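Local coordinates for putative membrane protein mmpL11 (PDB 4Y0L) that probably takes part in exporting lipids across the mycobacterial cell envelope as an RND-family transporter, of which this is a periplasmic domain, at residues T21-V35 with D67-A80. Sequence-based numbering, arbitrary orientation.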
ATOM      1  N   THR A  21      -5.299   2.563   7.915  1.00 12.00           N
ATOM      2  CA  THR A  21      -4.082   1.816   7.633  1.00 15.17           C
ATOM      3  C   THR A  21      -3.727   1.942   6.159  1.00 13.00           C
ATOM      4  O   THR A  21      -2.563   2.102   5.805  1.00 14.07           O
ATOM      5  CB  THR A  21      -4.234   0.333   8.000  1.00 18.72           C
ATOM      6  OG1 THR A  21      -4.588   0.221   9.385  1.00 27.95           O
ATOM      7  CG2 THR A  21      -2.932  -0.424   7.744  1.00 18.59           C
ATOM      8  N   ILE A  22      -4.738   1.862   5.304  1.00 13.65           N
ATOM      9  CA  ILE A  22      -4.537   2.041   3.875  1.00 14.21           C
ATOM     10  C   ILE A  22      -4.134   3.484   3.588  1.00 24.65           C
ATOM     11  O   ILE A  22      -3.291   3.743   2.725  1.00 22.08           O
ATOM     12  CB  ILE A  22      -5.806   1.677   3.076  1.00 13.64           C
ATOM     13  CG1 ILE A  22      -6.083   0.178   3.196  1.00 21.15           C
ATOM     14  CG2 ILE A  22      -5.647   2.056   1.611  1.00 17.31           C
ATOM     15  CD1 ILE A  22      -7.419  -0.260   2.619  1.00 25.95           C
ATOM     16  N   ALA A  23      -4.740   4.420   4.311  1.00 17.52           N
ATOM     17  CA  ALA A  23      -4.440   5.839   4.133  1.00 25.52           C
ATOM     18  C   ALA A  23      -3.019   6.159   4.586  1.00 16.70           C
ATOM     19  O   ALA A  23      -2.338   6.988   3.981  1.00 26.86           O
ATOM     20  CB  ALA A  23      -5.443   6.689   4.895  1.00 22.62           C
ATOM     21  N   ALA A  24      -2.574   5.496   5.648  1.00 15.31           N
ATOM     22  CA  ALA A  24      -1.226   5.705   6.174  1.00 16.75           C
ATOM     23  C   ALA A  24      -0.180   5.154   5.213  1.00 17.62           C
ATOM     24  O   ALA A  24       0.840   5.790   4.964  1.00 19.45           O
ATOM     25  CB  ALA A  24      -1.080   5.055   7.544  1.00 16.65           C
ATOM     26  N   ILE A  25      -0.439   3.965   4.679  1.00 16.86           N
ATOM     27  CA  ILE A  25       0.461   3.345   3.711  1.00 18.27           C
ATOM     28  C   ILE A  25       0.537   4.195   2.449  1.00 18.75           C
ATOM     29  O   ILE A  25       1.614   4.416   1.901  1.00 28.28           O
ATOM     30  CB  ILE A  25       0.002   1.914   3.354  1.00 17.29           C
ATOM     31  CG1 ILE A  25       0.138   1.004   4.574  1.00 27.35           C
ATOM     32  CG2 ILE A  25       0.826   1.343   2.202  1.00 25.29           C
ATOM     33  CD1 ILE A  25      -0.662  -0.271   4.481  1.00 16.45           C
ATOM     34  N   ARG A  26      -0.619   4.668   1.997  1.00 18.01           N
ATOM     35  CA  ARG A  26      -0.703   5.496   0.803  1.00 19.01           C
ATOM     36  C   ARG A  26       0.118   6.776   0.957  1.00 21.69           C
ATOM     37  O   ARG A  26       0.834   7.183   0.042  1.00 24.36           O
ATOM     38  CB  ARG A  26      -2.165   5.830   0.510  1.00 25.21           C
ATOM     39  CG  ARG A  26      -2.373   6.689  -0.721  1.00 33.90           C
ATOM     40  CD  ARG A  26      -3.821   6.645  -1.186  1.00 43.68           C
ATOM     41  NE  ARG A  26      -4.031   7.417  -2.411  1.00 44.24           N
ATOM     42  CZ  ARG A  26      -4.620   8.611  -2.474  1.00 39.18           C
ATOM     43  NH1 ARG A  26      -5.086   9.204  -1.381  1.00 34.53           N
ATOM     44  NH2 ARG A  26      -4.751   9.215  -3.647  1.00 32.35           N
ATOM     45  N   HIS A  27       0.017   7.395   2.128  1.00 30.26           N
ATOM     46  CA  HIS A  27       0.730   8.635   2.423  1.00 25.88           C
ATOM     47  C   HIS A  27       2.245   8.439   2.457  1.00 29.78           C
ATOM     48  O   HIS A  27       3.000   9.328   2.058  1.00 34.53           O
ATOM     49  CB  HIS A  27       0.242   9.202   3.759  1.00 34.46           C
ATOM     50  CG  HIS A  27       1.024  10.384   4.240  1.00 43.27           C
ATOM     51  ND1 HIS A  27       2.062  10.272   5.141  1.00 51.28           N
ATOM     52  CD2 HIS A  27       0.913  11.703   3.957  1.00 38.75           C
ATOM     53  CE1 HIS A  27       2.560  11.470   5.387  1.00 46.01           C
ATOM     54  NE2 HIS A  27       1.881  12.356   4.680  1.00 40.98           N
ATOM     55  N   ARG A  28       2.691   7.281   2.935  1.00 23.23           N
ATOM     56  CA  ARG A  28       4.119   6.996   3.011  1.00 25.16           C
ATOM     57  C   ARG A  28       4.688   6.693   1.626  1.00 26.30           C
ATOM     58  O   ARG A  28       5.838   7.018   1.332  1.00 28.59           O
ATOM     59  CB  ARG A  28       4.385   5.822   3.956  1.00 24.51           C
ATOM     60  CG  ARG A  28       5.849   5.661   4.354  1.00 26.85           C
ATOM     61  CD  ARG A  28       6.279   6.738   5.338  1.00 37.89           C
ATOM     62  NE  ARG A  28       7.686   6.616   5.723  1.00 40.13           N
ATOM     63  CZ  ARG A  28       8.653   7.472   5.389  1.00 44.55           C
ATOM     64  NH1 ARG A  28       8.398   8.552   4.658  1.00 46.70           N
ATOM     65  NH2 ARG A  28       9.894   7.249   5.799  1.00 35.97           N
ATOM     66  N   ILE A  29       3.877   6.065   0.779  1.00 25.05           N
ATOM     67  CA  ILE A  29       4.274   5.783  -0.597  1.00 26.39           C
ATOM     68  C   ILE A  29       4.533   7.084  -1.349  1.00 29.70           C
ATOM     69  O   ILE A  29       5.497   7.191  -2.105  1.00 39.79           O
ATOM     70  CB  ILE A  29       3.192   4.959  -1.337  1.00 30.49           C
ATOM     71  CG1 ILE A  29       3.143   3.536  -0.781  1.00 23.97           C
ATOM     72  CG2 ILE A  29       3.472   4.903  -2.844  1.00 26.74           C
ATOM     73  CD1 ILE A  29       1.912   2.753  -1.194  1.00 22.47           C
ATOM     74  N   ALA A  30       3.671   8.072  -1.132  1.00 27.55           N
ATOM     75  CA  ALA A  30       3.782   9.354  -1.817  1.00 29.55           C
ATOM     76  C   ALA A  30       5.060  10.091  -1.428  1.00 31.99           C
ATOM     77  O   ALA A  30       5.496  11.003  -2.131  1.00 34.40           O
ATOM     78  CB  ALA A  30       2.569  10.215  -1.516  1.00 28.62           C
ATOM     79  N   GLN A  31       5.655   9.695  -0.307  1.00 33.65           N
ATOM     80  CA  GLN A  31       6.895  10.300   0.167  1.00 34.25           C
ATOM     81  C   GLN A  31       8.127   9.609  -0.413  1.00 36.08           C
ATOM     82  O   GLN A  31       9.246  10.103  -0.273  1.00 40.70           O
ATOM     83  CB  GLN A  31       6.952  10.261   1.694  1.00 33.57           C
ATOM     84  CG  GLN A  31       6.208  11.402   2.367  1.00 41.20           C
ATOM     85  CD  GLN A  31       6.046  11.195   3.862  1.00 45.96           C
ATOM     86  OE1 GLN A  31       6.307  10.110   4.383  1.00 36.51           O
ATOM     87  NE2 GLN A  31       5.617  12.240   4.560  1.00 43.79           N
ATOM     88  N   ALA A  32       7.920   8.466  -1.061  1.00 34.98           N
ATOM     89  CA  ALA A  32       9.022   7.703  -1.635  1.00 36.91           C
ATOM     90  C   ALA A  32       9.738   8.504  -2.724  1.00 46.88           C
ATOM     91  O   ALA A  32       9.148   9.404  -3.324  1.00 40.19           O
ATOM     92  CB  ALA A  32       8.511   6.384  -2.195  1.00 38.00           C
ATOM     93  N   PRO A  33      11.018   8.184  -2.978  1.00 50.27           N
ATOM     94  CA  PRO A  33      11.777   8.902  -4.009  1.00 56.02           C
ATOM     95  C   PRO A  33      11.157   8.782  -5.397  1.00 59.52           C
ATOM     96  O   PRO A  33      10.661   7.719  -5.762  1.00 67.85           O
ATOM     97  CB  PRO A  33      13.155   8.227  -3.970  1.00 63.02           C
ATOM     98  CG  PRO A  33      12.937   6.919  -3.284  1.00 60.53           C
ATOM     99  CD  PRO A  33      11.838   7.162  -2.307  1.00 51.65           C
ATOM    100  N   ASN A  34      11.163   9.879  -6.147  1.00 48.47           N
ATOM    101  CA  ASN A  34      10.699   9.885  -7.533  1.00 53.78           C
ATOM    102  C   ASN A  34       9.217   9.521  -7.707  1.00 55.68           C
ATOM    103  O   ASN A  34       8.733   9.417  -8.833  1.00 54.39           O
ATOM    104  CB  ASN A  34      11.563   8.936  -8.371  1.00 68.75           C
ATOM    105  CG  ASN A  34      13.048   9.233  -8.246  1.00 61.97           C
ATOM    106  OD1 ASN A  34      13.444  10.377  -8.020  1.00 57.19           O
ATOM    107  ND2 ASN A  34      13.877   8.204  -8.392  1.00 64.69           N
ATOM    108  N   VAL A  35       8.502   9.326  -6.601  1.00 44.86           N
ATOM    109  CA  VAL A  35       7.056   9.108  -6.642  1.00 39.92           C
ATOM    110  C   VAL A  35       6.359  10.459  -6.739  1.00 40.35           C
ATOM    111  O   VAL A  35       6.753  11.409  -6.063  1.00 43.99           O
ATOM    112  CB  VAL A  35       6.562   8.329  -5.394  1.00 48.28           C
ATOM    113  CG1 VAL A  35       5.066   8.524  -5.156  1.00 36.69           C
ATOM    114  CG2 VAL A  35       6.869   6.853  -5.544  1.00 38.86           C
ATOM    115  N   ASP A  67      15.556   1.910  -6.633  1.00 73.16           N
ATOM    116  CA  ASP A  67      15.709   2.604  -5.356  1.00 68.34           C
ATOM    117  C   ASP A  67      14.375   2.804  -4.643  1.00 67.95           C
ATOM    118  O   ASP A  67      14.332   2.929  -3.420  1.00 61.79           O
ATOM    119  CB  ASP A  67      16.391   3.960  -5.564  1.00 72.41           C
ATOM    120  CG  ASP A  67      17.877   3.926  -5.240  1.00 84.66           C
ATOM    121  OD1 ASP A  67      18.503   2.855  -5.391  1.00 81.79           O
ATOM    122  OD2 ASP A  67      18.419   4.976  -4.834  1.00 91.30           O
ATOM    123  N   THR A  68      13.287   2.831  -5.406  1.00 69.36           N
ATOM    124  CA  THR A  68      11.964   3.033  -4.831  1.00 67.48           C
ATOM    125  C   THR A  68      11.440   1.768  -4.160  1.00 61.03           C
ATOM    126  O   THR A  68      10.942   1.819  -3.036  1.00 59.20           O
ATOM    127  CB  THR A  68      10.954   3.484  -5.897  1.00 68.96           C
ATOM    128  OG1 THR A  68      10.915   2.527  -6.963  1.00 87.14           O
ATOM    129  CG2 THR A  68      11.348   4.835  -6.441  1.00 62.42           C
ATOM    130  N   ILE A  69      11.552   0.637  -4.849  1.00 56.25           N
ATOM    131  CA  ILE A  69      11.042  -0.627  -4.326  1.00 58.78           C
ATOM    132  C   ILE A  69      11.752  -0.995  -3.024  1.00 53.81           C
ATOM    133  O   ILE A  69      11.109  -1.390  -2.054  1.00 48.43           O
ATOM    134  CB  ILE A  69      11.196  -1.772  -5.362  1.00 54.07           C
ATOM    135  CG1 ILE A  69      10.030  -1.768  -6.352  1.00 51.03           C
ATOM    136  CG2 ILE A  69      11.213  -3.143  -4.685  1.00 50.42           C
ATOM    137  CD1 ILE A  69       9.850  -0.486  -7.130  1.00 54.23           C
ATOM    138  N   THR A  70      13.075  -0.863  -3.007  1.00 51.24           N
ATOM    139  CA  THR A  70      13.853  -1.192  -1.816  1.00 55.21           C
ATOM    140  C   THR A  70      13.508  -0.236  -0.676  1.00 49.79           C
ATOM    141  O   THR A  70      13.484  -0.628   0.491  1.00 49.25           O
ATOM    142  CB  THR A  70      15.375  -1.144  -2.091  1.00 66.81           C
ATOM    143  OG1 THR A  70      16.091  -1.516  -0.907  1.00 68.54           O
ATOM    144  CG2 THR A  70      15.817   0.247  -2.529  1.00 66.55           C
ATOM    145  N   TRP A  71      13.236   1.017  -1.024  1.00 48.89           N
ATOM    146  CA  TRP A  71      12.842   2.020  -0.044  1.00 46.73           C
ATOM    147  C   TRP A  71      11.499   1.652   0.585  1.00 51.44           C
ATOM    148  O   TRP A  71      11.339   1.703   1.803  1.00 58.36           O
ATOM    149  CB  TRP A  71      12.762   3.401  -0.700  1.00 46.77           C
ATOM    150  CG  TRP A  71      12.439   4.513   0.251  1.00 44.97           C
ATOM    151  CD1 TRP A  71      13.324   5.363   0.844  1.00 46.50           C
ATOM    152  CD2 TRP A  71      11.138   4.901   0.713  1.00 46.99           C
ATOM    153  NE1 TRP A  71      12.658   6.255   1.647  1.00 44.18           N
ATOM    154  CE2 TRP A  71      11.316   5.993   1.585  1.00 41.02           C
ATOM    155  CE3 TRP A  71       9.843   4.430   0.475  1.00 46.81           C
ATOM    156  CZ2 TRP A  71      10.248   6.622   2.220  1.00 37.95           C
ATOM    157  CZ3 TRP A  71       8.783   5.056   1.109  1.00 35.76           C
ATOM    158  CH2 TRP A  71       8.992   6.140   1.970  1.00 35.31           C
ATOM    159  N   MET A  72      10.542   1.275  -0.255  1.00 53.41           N
ATOM    160  CA  MET A  72       9.209   0.911   0.210  1.00 43.91           C
ATOM    161  C   MET A  72       9.233  -0.349   1.071  1.00 44.50           C
ATOM    162  O   MET A  72       8.587  -0.407   2.118  1.00 37.30           O
ATOM    163  CB  MET A  72       8.271   0.706  -0.980  1.00 41.76           C
ATOM    164  CG  MET A  72       7.908   1.989  -1.705  1.00 48.31           C
ATOM    165  SD  MET A  72       6.746   1.715  -3.052  1.00 58.86           S
ATOM    166  CE  MET A  72       6.784   3.315  -3.853  1.00 42.00           C
ATOM    167  N   ARG A  73       9.983  -1.353   0.631  1.00 53.38           N
ATOM    168  CA  ARG A  73      10.084  -2.613   1.362  1.00 49.96           C
ATOM    169  C   ARG A  73      10.728  -2.427   2.734  1.00 46.84           C
ATOM    170  O   ARG A  73      10.625  -3.296   3.599  1.00 45.03           O
ATOM    171  CB  ARG A  73      10.879  -3.633   0.546  1.00 47.00           C
ATOM    172  CG  ARG A  73      10.100  -4.215  -0.620  1.00 50.59           C
ATOM    173  CD  ARG A  73      10.985  -5.048  -1.530  1.00 51.45           C
ATOM    174  NE  ARG A  73      10.203  -5.709  -2.571  1.00 59.42           N
ATOM    175  CZ  ARG A  73      10.718  -6.251  -3.671  1.00 57.12           C
ATOM    176  NH1 ARG A  73      12.025  -6.209  -3.894  1.00 55.78           N
ATOM    177  NH2 ARG A  73       9.919  -6.830  -4.555  1.00 54.05           N
ATOM    178  N   THR A  74      11.386  -1.287   2.923  1.00 42.41           N
ATOM    179  CA  THR A  74      12.054  -0.973   4.180  1.00 47.63           C
ATOM    180  C   THR A  74      11.172  -0.120   5.090  1.00 46.14           C
ATOM    181  O   THR A  74      11.226  -0.248   6.313  1.00 58.48           O
ATOM    182  CB  THR A  74      13.383  -0.226   3.927  1.00 54.67           C
ATOM    183  OG1 THR A  74      14.236  -1.026   3.098  1.00 61.12           O
ATOM    184  CG2 THR A  74      14.101   0.081   5.236  1.00 46.85           C
ATOM    185  N   GLN A  75      10.358   0.740   4.485  1.00 41.50           N
ATOM    186  CA  GLN A  75       9.648   1.781   5.225  1.00 38.84           C
ATOM    187  C   GLN A  75       8.172   1.477   5.471  1.00 33.05           C
ATOM    188  O   GLN A  75       7.618   1.869   6.496  1.00 36.77           O
ATOM    189  CB  GLN A  75       9.768   3.111   4.476  1.00 44.19           C
ATOM    190  CG  GLN A  75      11.193   3.617   4.352  1.00 44.68           C
ATOM    191  CD  GLN A  75      11.818   3.933   5.694  1.00 56.25           C
ATOM    192  OE1 GLN A  75      11.153   4.445   6.596  1.00 41.36           O
ATOM    193  NE2 GLN A  75      13.102   3.621   5.836  1.00 55.20           N
ATOM    194  N   LEU A  76       7.535   0.788   4.530  1.00 30.89           N
ATOM    195  CA  LEU A  76       6.095   0.557   4.605  1.00 35.47           C
ATOM    196  C   LEU A  76       5.672  -0.471   5.662  1.00 26.40           C
ATOM    197  O   LEU A  76       4.572  -0.365   6.207  1.00 26.74           O
ATOM    198  CB  LEU A  76       5.565   0.125   3.236  1.00 35.34           C
ATOM    199  CG  LEU A  76       5.774   1.121   2.089  1.00 33.59           C
ATOM    200  CD1 LEU A  76       5.078   0.627   0.830  1.00 29.61           C
ATOM    201  CD2 LEU A  76       5.292   2.522   2.445  1.00 27.45           C
ATOM    202  N   PRO A  77       6.521  -1.476   5.948  1.00 28.72           N
ATOM    203  CA  PRO A  77       6.133  -2.423   7.003  1.00 32.53           C
ATOM    204  C   PRO A  77       5.889  -1.761   8.359  1.00 25.49           C
ATOM    205  O   PRO A  77       4.984  -2.193   9.074  1.00 23.18           O
ATOM    206  CB  PRO A  77       7.328  -3.379   7.072  1.00 31.24           C
ATOM    207  CG  PRO A  77       7.917  -3.333   5.716  1.00 33.62           C
ATOM    208  CD  PRO A  77       7.737  -1.920   5.244  1.00 32.42           C
ATOM    209  N   ARG A  78       6.673  -0.742   8.705  1.00 33.92           N
ATOM    210  CA  ARG A  78       6.457  -0.008   9.953  1.00 27.31           C
ATOM    211  C   ARG A  78       5.037   0.529   9.994  1.00 24.48           C
ATOM    212  O   ARG A  78       4.356   0.470  11.016  1.00 30.34           O
ATOM    213  CB  ARG A  78       7.419   1.174  10.105  1.00 38.48           C
ATOM    214  CG  ARG A  78       8.842   0.984   9.613  1.00 60.78           C
ATOM    215  CD  ARG A  78       9.641   2.233   9.966  1.00 62.51           C
ATOM    216  NE  ARG A  78      10.856   2.409   9.175  1.00 60.56           N
ATOM    217  CZ  ARG A  78      11.944   1.652   9.284  1.00 57.29           C
ATOM    218  NH1 ARG A  78      11.971   0.636  10.136  1.00 55.25           N
ATOM    219  NH2 ARG A  78      13.002   1.903   8.527  1.00 77.65           N
ATOM    220  N   VAL A  79       4.615   1.063   8.854  1.00 24.03           N
ATOM    221  CA  VAL A  79       3.350   1.769   8.723  1.00 27.85           C
ATOM    222  C   VAL A  79       2.166   0.810   8.667  1.00 22.92           C
ATOM    223  O   VAL A  79       1.067   1.145   9.102  1.00 28.09           O
ATOM    224  CB  VAL A  79       3.360   2.652   7.450  1.00 23.83           C
ATOM    225  CG1 VAL A  79       2.036   3.371   7.262  1.00 28.57           C
ATOM    226  CG2 VAL A  79       4.503   3.652   7.516  1.00 28.00           C
ATOM    227  N   ALA A  80       2.396  -0.386   8.134  1.00 28.99           N
ATOM    228  CA  ALA A  80       1.313  -1.334   7.894  1.00 25.46           C
ATOM    229  C   ALA A  80       0.900  -2.057   9.173  1.00 17.25           C
ATOM    230  O   ALA A  80      -0.261  -2.432   9.335  1.00 20.72           O
ATOM    231  CB  ALA A  80       1.725  -2.333   6.833  1.00 19.33           C
TER
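Trp71 presents one face of its indole to the chain that leaves helix 21-29, and two carbons rest on it. Ala32 CA sits 3.8 Å from the centroid of the six-membered ring of Trp71, and Pro33 CD settles over the five-membered ring, both CH-pi contacts 11° off the normal. Compact residues suit this place because the backbone itself must come down onto the ring. Gln75 CG backs the other face, so the indole is held like a slab.

The central bump is Arg28, a knob in the hole formed by Trp71, Gln75, Leu76 and Val79. Its CB and CG pack on Leu76 CD2, with Arg28 CG 3.7 Å from that methyl; the bend at chi2 then turns the guanidinium so that its face meets the indole edge at Trp71 CZ2, the two planes 73° apart. Arg28 NH2 reaches Gln75 OE1 at 3.2 Å, from above the amide plane, while Arg78 NE bonds the same oxygen from the opposite face.

Farther along, branched Val79 pushes CG1 against the backbone of Ala24, whose bare methyl leaves room for it (Ala24 CB to Val79 CG1, 3.6 Å). Beneath, toward the four-stranded antiparallel sheet, Ile29 meets Leu76 and the slender, unbranched Met72, with Met72 CE 3.8 Å from Ile29 CG2. Ile29 also touches Leu52 and Met72 touches Val4.

Two near-antiparallel helices, their axes crossing at 156°, are thus joined by a greasy underside against the sheet and a polar outer margin, where one amide oxygen shared by two arginines probably eases their like charges.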